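Local coordinates for protein fructokinase (Silicibacter sp., PDB 3C8U) that probably phosphorylates fructose or a related small substrate at the expense of ATP, as a P-loop kinase, at residues K77-Q89 with Y133-T145. Residues are numbered along the deposited sequence; the frame is centred on the assembly and turned at random. Where two conformers were deposited one is given.
Sequences KGAPETFDFEGFQ and YLLFDAPGWRDLT
A chi1 of 168° swings the Phe-85 ring away from its own backbone nitrogen, and out of the first turn of helix 85-97 it meets Trp-141, whose CG lies beside its backbone N and carries the indole back toward that helix. This aromatic cluster belongs to a fold with a five-stranded parallel sheet of order 2-3-1-4-5, consistent with a P-loop kinase; it ties the loop after strand 126-131 to helix 85-97 and the loop and 3-10 turn (80-82) before it. The edge of Phe-85 meets the indole face in a T-shaped pair, planes at 60°, with CD1 3.7 Å from Trp-141 CD2. Tyr-133 CB sits on the opposite face, so the indole is sandwiched. At its rim, Trp-141 CH2 lies 3.9 Å from Phe-83 CB. Phe-85 CZ also comes against the Gly-140 carbonyl, with CE2 close to Gly-140 CA, where a side chain would run into the phenyl ring.

Pro-80 is the second anchor: its CG makes a CH-pi contact over the Tyr-133 face, 3.9 Å from the ring centroid, and also touches Phe-136. Tyr-133 OH donates to Gly-78 O at 2.7 Å, tilted 20° from the carbonyl plane. A phenylalanine here would probably leave Gly-78 O without this donor, remove the hydroxyl's contact with Pro-80 CD and leave the loop at Gly-78 less firmly held. Deeper in, Phe-88 presents CE2 to Leu-134 CD2 at 3.6 Å, and Phe-61 and Ile-129 pack against it as well. At the outer end a single water donates to both Gln-89 OE1 and Asp-143 OD2, 2.7 Å from the latter.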
ATOM      1  N   LYS A  77       7.417   6.265 -12.973  1.00 20.78           N
ATOM      2  CA  LYS A  77       7.422   6.367 -11.515  1.00 22.86           C
ATOM      3  C   LYS A  77       6.095   5.913 -10.988  1.00 24.35           C
ATOM      4  O   LYS A  77       5.053   6.389 -11.413  1.00 24.49           O
ATOM      5  CB  LYS A  77       7.711   7.773 -11.020  1.00 23.12           C
ATOM      6  CG  LYS A  77       7.983   7.848  -9.527  1.00 20.57           C
ATOM      7  CD  LYS A  77       8.577   9.202  -9.133  1.00 23.47           C
ATOM      8  CE  LYS A  77       8.865   9.265  -7.641  1.00 23.39           C
ATOM      9  NZ  LYS A  77       9.556  10.477  -7.182  1.00 21.77           N
ATOM     10  N   GLY A  78       6.139   4.949 -10.081  1.00 20.82           N
ATOM     11  CA  GLY A  78       4.929   4.332  -9.573  1.00 20.59           C
ATOM     12  C   GLY A  78       4.842   2.873  -9.929  1.00 19.39           C
ATOM     13  O   GLY A  78       4.171   2.095  -9.253  1.00 18.86           O
ATOM     14  N   ALA A  79       5.510   2.521 -11.011  1.00 19.46           N
ATOM     15  CA  ALA A  79       5.629   1.122 -11.428  1.00 19.51           C
ATOM     16  C   ALA A  79       6.480   0.347 -10.418  1.00 18.21           C
ATOM     17  O   ALA A  79       7.323   0.933  -9.715  1.00 18.27           O
ATOM     18  CB  ALA A  79       6.236   1.012 -12.859  1.00 18.06           C
ATOM     19  N   PRO A  80       6.303  -0.976 -10.354  1.00 17.67           N
ATOM     20  CA  PRO A  80       6.984  -1.738  -9.309  1.00 17.90           C
ATOM     21  C   PRO A  80       8.494  -1.539  -9.347  1.00 19.65           C
ATOM     22  O   PRO A  80       9.150  -1.478  -8.316  1.00 18.72           O
ATOM     23  CB  PRO A  80       6.636  -3.192  -9.629  1.00 20.09           C
ATOM     24  CG  PRO A  80       5.533  -3.173 -10.565  1.00 23.82           C
ATOM     25  CD  PRO A  80       5.382  -1.805 -11.151  1.00 18.18           C
ATOM     26  N   GLU A  81       9.043  -1.466 -10.552  1.00 19.25           N
ATOM     27  CA  GLU A  81      10.507  -1.399 -10.697  1.00 18.38           C
ATOM     28  C   GLU A  81      11.075  -0.042 -10.254  1.00 18.25           C
ATOM     29  O   GLU A  81      12.293   0.152 -10.109  1.00 22.76           O
ATOM     30  CB  GLU A  81      10.965  -1.736 -12.112  1.00 23.08           C
ATOM     31  CG  GLU A  81      10.475  -0.783 -13.140  1.00 21.35           C
ATOM     32  CD  GLU A  81       9.215  -1.249 -13.842  1.00 35.77           C
ATOM     33  OE1 GLU A  81       8.299  -1.834 -13.182  1.00 26.47           O
ATOM     34  OE2 GLU A  81       9.147  -0.982 -15.067  1.00 41.48           O
ATOM     35  N   THR A  82      10.178   0.871  -9.961  1.00 17.23           N
ATOM     36  CA  THR A  82      10.556   2.183  -9.451  1.00 18.38           C
ATOM     37  C   THR A  82      10.574   2.255  -7.926  1.00 18.79           C
ATOM     38  O   THR A  82      10.819   3.298  -7.342  1.00 17.87           O
ATOM     39  CB  THR A  82       9.693   3.317 -10.072  1.00 15.14           C
ATOM     40  OG1 THR A  82       8.364   3.335  -9.516  1.00 18.69           O
ATOM     41  CG2 THR A  82       9.648   3.118 -11.588  1.00 15.66           C
ATOM     42  N   PHE A  83      10.352   1.119  -7.292  1.00 20.28           N
ATOM     43  CA  PHE A  83      10.418   1.031  -5.820  1.00 19.79           C
ATOM     44  C   PHE A  83      11.688   0.332  -5.365  1.00 20.17           C
ATOM     45  O   PHE A  83      12.238  -0.500  -6.068  1.00 18.86           O
ATOM     46  CB  PHE A  83       9.208   0.283  -5.260  1.00 21.20           C
ATOM     47  CG  PHE A  83       7.948   1.113  -5.251  1.00 22.41           C
ATOM     48  CD1 PHE A  83       7.176   1.207  -6.379  1.00 19.34           C
ATOM     49  CD2 PHE A  83       7.590   1.846  -4.142  1.00 23.76           C
ATOM     50  CE1 PHE A  83       6.072   1.995  -6.405  1.00 20.86           C
ATOM     51  CE2 PHE A  83       6.452   2.644  -4.158  1.00 20.95           C
ATOM     52  CZ  PHE A  83       5.707   2.721  -5.283  1.00 22.27           C
ATOM     53  N   ASP A  84      12.142   0.724  -4.183  1.00 18.13           N
ATOM     54  CA  ASP A  84      13.211   0.004  -3.472  1.00 18.33           C
ATOM     55  C   ASP A  84      12.621  -1.248  -2.847  1.00 18.62           C
ATOM     56  O   ASP A  84      12.281  -1.265  -1.665  1.00 21.00           O
ATOM     57  CB  ASP A  84      13.856   0.905  -2.407  1.00 17.49           C
ATOM     58  CG  ASP A  84      14.916   0.211  -1.603  1.00 14.65           C
ATOM     59  OD1 ASP A  84      15.430  -0.865  -2.028  1.00 15.47           O
ATOM     60  OD2 ASP A  84      15.208   0.734  -0.503  1.00 19.89           O
ATOM     61  N   PHE A  85      12.471  -2.294  -3.657  1.00 19.62           N
ATOM     62  CA  PHE A  85      11.837  -3.542  -3.182  1.00 15.65           C
ATOM     63  C   PHE A  85      12.583  -4.169  -2.004  1.00 18.03           C
ATOM     64  O   PHE A  85      12.004  -4.508  -0.987  1.00 17.06           O
ATOM     65  CB  PHE A  85      11.721  -4.595  -4.284  1.00 20.71           C
ATOM     66  CG  PHE A  85      11.357  -5.943  -3.729  1.00 17.20           C
ATOM     67  CD1 PHE A  85      10.066  -6.187  -3.292  1.00 21.19           C
ATOM     68  CD2 PHE A  85      12.313  -6.947  -3.587  1.00 21.26           C
ATOM     69  CE1 PHE A  85       9.747  -7.410  -2.716  1.00 19.88           C
ATOM     70  CE2 PHE A  85      11.984  -8.169  -3.006  1.00 20.61           C
ATOM     71  CZ  PHE A  85      10.708  -8.386  -2.583  1.00 22.20           C
ATOM     72  N   GLU A  86      13.902  -4.276  -2.134  1.00 17.23           N
ATOM     73  CA  GLU A  86      14.720  -4.936  -1.122  0.50 16.74           C
ATOM     74  C   GLU A  86      14.638  -4.171   0.207  1.00 18.64           C
ATOM     75  O   GLU A  86      14.577  -4.771   1.281  1.00 17.04           O
ATOM     76  CB  GLU A  86      16.192  -5.111  -1.580  0.50 17.59           C
ATOM     77  CG  GLU A  86      16.404  -5.950  -2.853  0.50 17.61           C
ATOM     78  CD  GLU A  86      17.862  -6.421  -3.045  0.50 19.63           C
ATOM     79  OE1 GLU A  86      18.359  -7.199  -2.205  0.50 31.69           O
ATOM     80  OE2 GLU A  86      18.523  -6.005  -4.025  0.50 25.20           O
ATOM     81  N   GLY A  87      14.612  -2.857   0.123  1.00 16.23           N
ATOM     82  CA  GLY A  87      14.477  -2.009   1.325  1.00 17.58           C
ATOM     83  C   GLY A  87      13.115  -2.153   1.967  1.00 17.58           C
ATOM     84  O   GLY A  87      12.978  -2.238   3.196  1.00 16.08           O
ATOM     85  N   PHE A  88      12.092  -2.209   1.127  1.00 16.44           N
ATOM     86  CA  PHE A  88      10.698  -2.390   1.642  1.00 18.77           C
ATOM     87  C   PHE A  88      10.602  -3.755   2.301  1.00 18.16           C
ATOM     88  O   PHE A  88      10.029  -3.917   3.375  1.00 19.25           O
ATOM     89  CB  PHE A  88       9.687  -2.274   0.494  1.00 18.10           C
ATOM     90  CG  PHE A  88       8.247  -2.466   0.914  1.00 17.97           C
ATOM     91  CD1 PHE A  88       7.691  -1.719   1.948  1.00 16.64           C
ATOM     92  CD2 PHE A  88       7.466  -3.387   0.271  1.00 20.06           C
ATOM     93  CE1 PHE A  88       6.368  -1.895   2.308  1.00 20.01           C
ATOM     94  CE2 PHE A  88       6.135  -3.568   0.622  1.00 21.75           C
ATOM     95  CZ  PHE A  88       5.599  -2.825   1.654  1.00 23.53           C
ATOM     96  N   GLN A  89      11.161  -4.747   1.633  1.00 18.43           N
ATOM     97  CA  GLN A  89      11.135  -6.108   2.165  1.00 18.83           C
ATOM     98  C   GLN A  89      11.828  -6.154   3.529  1.00 19.63           C
ATOM     99  O   GLN A  89      11.348  -6.796   4.453  1.00 18.13           O
ATOM    100  CB  GLN A  89      11.770  -7.109   1.197  1.00 20.81           C
ATOM    101  CG  GLN A  89      11.718  -8.539   1.693  1.00 17.69           C
ATOM    102  CD  GLN A  89      12.164  -9.524   0.630  1.00 22.66           C
ATOM    103  OE1 GLN A  89      11.448 -10.465   0.283  1.00 22.18           O
ATOM    104  NE2 GLN A  89      13.346  -9.299   0.091  1.00 20.63           N
ATOM    105  N   TYR A 133       1.376  -3.109  -4.480  1.00 18.49           N
ATOM    106  CA  TYR A 133       2.060  -4.350  -4.896  1.00 19.23           C
ATOM    107  C   TYR A 133       2.246  -5.383  -3.800  1.00 18.05           C
ATOM    108  O   TYR A 133       3.276  -6.051  -3.760  1.00 19.16           O
ATOM    109  CB  TYR A 133       3.425  -4.019  -5.535  1.00 17.08           C
ATOM    110  CG  TYR A 133       3.283  -3.002  -6.647  1.00 20.82           C
ATOM    111  CD1 TYR A 133       2.545  -3.299  -7.791  1.00 25.31           C
ATOM    112  CD2 TYR A 133       3.845  -1.741  -6.544  1.00 18.05           C
ATOM    113  CE1 TYR A 133       2.384  -2.361  -8.801  1.00 21.81           C
ATOM    114  CE2 TYR A 133       3.684  -0.802  -7.551  1.00 19.11           C
ATOM    115  CZ  TYR A 133       2.957  -1.117  -8.672  1.00 22.52           C
ATOM    116  OH  TYR A 133       2.799  -0.174  -9.673  1.00 23.25           O
ATOM    117  N   LEU A 134       1.222  -5.536  -2.948  1.00 17.38           N
ATOM    118  CA  LEU A 134       1.308  -6.421  -1.784  1.00 18.68           C
ATOM    119  C   LEU A 134       0.802  -7.829  -2.025  1.00 18.64           C
ATOM    120  O   LEU A 134       1.016  -8.722  -1.200  1.00 20.05           O
ATOM    121  CB  LEU A 134       0.621  -5.800  -0.570  1.00 19.38           C
ATOM    122  CG  LEU A 134       1.147  -4.398  -0.159  1.00 19.92           C
ATOM    123  CD1 LEU A 134       0.554  -4.048   1.225  1.00 18.21           C
ATOM    124  CD2 LEU A 134       2.699  -4.256  -0.169  1.00 15.24           C
ATOM    125  N   LEU A 135       0.162  -7.996  -3.180  1.00 19.15           N
ATOM    126  CA  LEU A 135      -0.444  -9.264  -3.624  1.00 20.16           C
ATOM    127  C   LEU A 135      -0.132  -9.461  -5.106  1.00 21.54           C
ATOM    128  O   LEU A 135      -0.977  -9.783  -5.935  1.00 19.62           O
ATOM    129  CB  LEU A 135      -1.958  -9.272  -3.369  1.00 17.14           C
ATOM    130  CG  LEU A 135      -2.348  -9.389  -1.879  1.00 22.32           C
ATOM    131  CD1 LEU A 135      -3.858  -9.359  -1.666  1.00 21.14           C
ATOM    132  CD2 LEU A 135      -1.736 -10.625  -1.199  1.00 19.22           C
ATOM    133  N   PHE A 136       1.120  -9.185  -5.409  1.00 20.84           N
ATOM    134  CA  PHE A 136       1.594  -9.020  -6.792  1.00 21.43           C
ATOM    135  C   PHE A 136       2.505 -10.159  -7.250  1.00 21.01           C
ATOM    136  O   PHE A 136       3.584 -10.415  -6.700  1.00 20.88           O
ATOM    137  CB  PHE A 136       2.290  -7.647  -6.882  1.00 23.28           C
ATOM    138  CG  PHE A 136       2.635  -7.212  -8.267  1.00 21.25           C
ATOM    139  CD1 PHE A 136       1.644  -6.954  -9.207  1.00 19.45           C
ATOM    140  CD2 PHE A 136       3.964  -6.995  -8.617  1.00 20.03           C
ATOM    141  CE1 PHE A 136       1.977  -6.520 -10.484  1.00 19.85           C
ATOM    142  CE2 PHE A 136       4.312  -6.573  -9.906  1.00 25.05           C
ATOM    143  CZ  PHE A 136       3.325  -6.341 -10.839  1.00 22.26           C
ATOM    144  N   ASP A 137       2.015 -10.858  -8.268  1.00 21.93           N
ATOM    145  CA  ASP A 137       2.647 -12.089  -8.759  1.00 24.34           C
ATOM    146  C   ASP A 137       3.770 -11.769  -9.756  1.00 24.81           C
ATOM    147  O   ASP A 137       3.647 -11.876 -10.980  1.00 21.53           O
ATOM    148  CB  ASP A 137       1.591 -13.029  -9.336  1.00 25.00           C
ATOM    149  CG  ASP A 137       2.104 -14.445  -9.571  1.00 27.03           C
ATOM    150  OD1 ASP A 137       3.263 -14.794  -9.265  1.00 22.80           O
ATOM    151  OD2 ASP A 137       1.296 -15.232 -10.068  1.00 32.71           O
ATOM    152  N   ALA A 138       4.858 -11.352  -9.150  1.00 22.84           N
ATOM    153  CA  ALA A 138       6.138 -11.081  -9.835  1.00 22.48           C
ATOM    154  C   ALA A 138       7.304 -11.446  -8.931  1.00 24.37           C
ATOM    155  O   ALA A 138       7.157 -11.510  -7.709  1.00 26.56           O
ATOM    156  CB  ALA A 138       6.251  -9.618 -10.208  1.00 19.22           C
ATOM    157  N   PRO A 139       8.479 -11.670  -9.525  1.00 25.43           N
ATOM    158  CA  PRO A 139       9.652 -11.916  -8.710  1.00 25.33           C
ATOM    159  C   PRO A 139       9.870 -10.854  -7.650  1.00 25.24           C
ATOM    160  O   PRO A 139       9.715  -9.637  -7.869  1.00 23.62           O
ATOM    161  CB  PRO A 139      10.784 -11.962  -9.739  1.00 26.73           C
ATOM    162  CG  PRO A 139      10.110 -12.472 -10.989  1.00 24.94           C
ATOM    163  CD  PRO A 139       8.756 -11.826 -10.972  1.00 27.09           C
ATOM    164  N   GLY A 140      10.218 -11.380  -6.489  1.00 23.09           N
ATOM    165  CA  GLY A 140      10.467 -10.603  -5.295  1.00 21.57           C
ATOM    166  C   GLY A 140       9.152 -10.331  -4.588  1.00 20.54           C
ATOM    167  O   GLY A 140       8.902 -10.779  -3.468  1.00 19.15           O
ATOM    168  N   TRP A 141       8.305  -9.616  -5.304  1.00 19.59           N
ATOM    169  CA  TRP A 141       7.050  -9.114  -4.783  1.00 19.35           C
ATOM    170  C   TRP A 141       6.173 -10.256  -4.286  1.00 21.16           C
ATOM    171  O   TRP A 141       5.495 -10.147  -3.258  1.00 18.88           O
ATOM    172  CB  TRP A 141       6.289  -8.269  -5.826  1.00 21.73           C
ATOM    173  CG  TRP A 141       7.006  -6.990  -6.195  1.00 17.94           C
ATOM    174  CD1 TRP A 141       7.743  -6.774  -7.308  1.00 21.14           C
ATOM    175  CD2 TRP A 141       7.069  -5.779  -5.427  1.00 22.95           C
ATOM    176  NE1 TRP A 141       8.249  -5.506  -7.306  1.00 20.49           N
ATOM    177  CE2 TRP A 141       7.856  -4.872  -6.156  1.00 19.47           C
ATOM    178  CE3 TRP A 141       6.518  -5.370  -4.196  1.00 24.33           C
ATOM    179  CZ2 TRP A 141       8.111  -3.582  -5.712  1.00 17.74           C
ATOM    180  CZ3 TRP A 141       6.780  -4.088  -3.745  1.00 19.72           C
ATOM    181  CH2 TRP A 141       7.570  -3.200  -4.509  1.00 20.82           C
ATOM    182  N   ARG A 142       6.237 -11.372  -4.988  1.00 21.43           N
ATOM    183  CA  ARG A 142       5.323 -12.501  -4.709  1.00 22.18           C
ATOM    184  C   ARG A 142       5.695 -13.155  -3.377  1.00 23.14           C
ATOM    185  O   ARG A 142       4.876 -13.816  -2.730  1.00 25.05           O
ATOM    186  CB  ARG A 142       5.304 -13.532  -5.851  1.00 22.66           C
ATOM    187  CG  ARG A 142       6.607 -14.273  -6.072  1.00 24.93           C
ATOM    188  CD  ARG A 142       6.379 -15.437  -7.018  1.00 27.27           C
ATOM    189  NE  ARG A 142       5.820 -15.020  -8.297  1.00 25.70           N
ATOM    190  CZ  ARG A 142       6.517 -14.955  -9.427  1.00 29.66           C
ATOM    191  NH1 ARG A 142       7.812 -15.233  -9.435  1.00 29.36           N
ATOM    192  NH2 ARG A 142       5.929 -14.577 -10.541  1.00 24.35           N
ATOM    193  N   ASP A 143       6.913 -12.878  -2.946  1.00 21.56           N
ATOM    194  CA  ASP A 143       7.437 -13.444  -1.704  1.00 23.12           C
ATOM    195  C   ASP A 143       6.899 -12.726  -0.487  1.00 21.71           C
ATOM    196  O   ASP A 143       7.015 -13.213   0.634  1.00 23.75           O
ATOM    197  CB  ASP A 143       8.947 -13.403  -1.649  1.00 25.03           C
ATOM    198  CG  ASP A 143       9.576 -14.279  -2.695  1.00 27.71           C
ATOM    199  OD1 ASP A 143       8.925 -15.220  -3.159  1.00 28.78           O
ATOM    200  OD2 ASP A 143      10.720 -14.003  -3.044  1.00 29.50           O
ATOM    201  N   LEU A 144       6.283 -11.572  -0.718  1.00 19.64           N
ATOM    202  CA  LEU A 144       5.770 -10.790   0.396  1.00 19.55           C
ATOM    203  C   LEU A 144       4.561 -11.469   1.037  1.00 22.16           C
ATOM    204  O   LEU A 144       4.307 -11.324   2.240  1.00 20.09           O
ATOM    205  CB  LEU A 144       5.408  -9.365  -0.020  1.00 19.92           C
ATOM    206  CG  LEU A 144       6.550  -8.443  -0.422  1.00 20.66           C
ATOM    207  CD1 LEU A 144       5.950  -7.121  -0.894  1.00 16.48           C
ATOM    208  CD2 LEU A 144       7.555  -8.252   0.711  1.00 21.95           C
ATOM    209  N   THR A 145       3.815 -12.221   0.251  1.00 22.64           N
ATOM    210  CA  THR A 145       2.576 -12.844   0.766  0.50 23.78           C
ATOM    211  C   THR A 145       2.861 -13.791   1.933  1.00 23.23           C
ATOM    212  O   THR A 145       2.041 -14.009   2.797  1.00 24.07           O
ATOM    213  CB  THR A 145       1.811 -13.607  -0.320  0.50 23.87           C
ATOM    214  OG1 THR A 145       2.621 -14.667  -0.838  0.50 25.93           O
ATOM    215  CG2 THR A 145       1.428 -12.686  -1.429  0.50 22.93           C
TER
HETATM  216  O   HOH W   1      12.221 -11.998  -2.051  1.00 30.31           O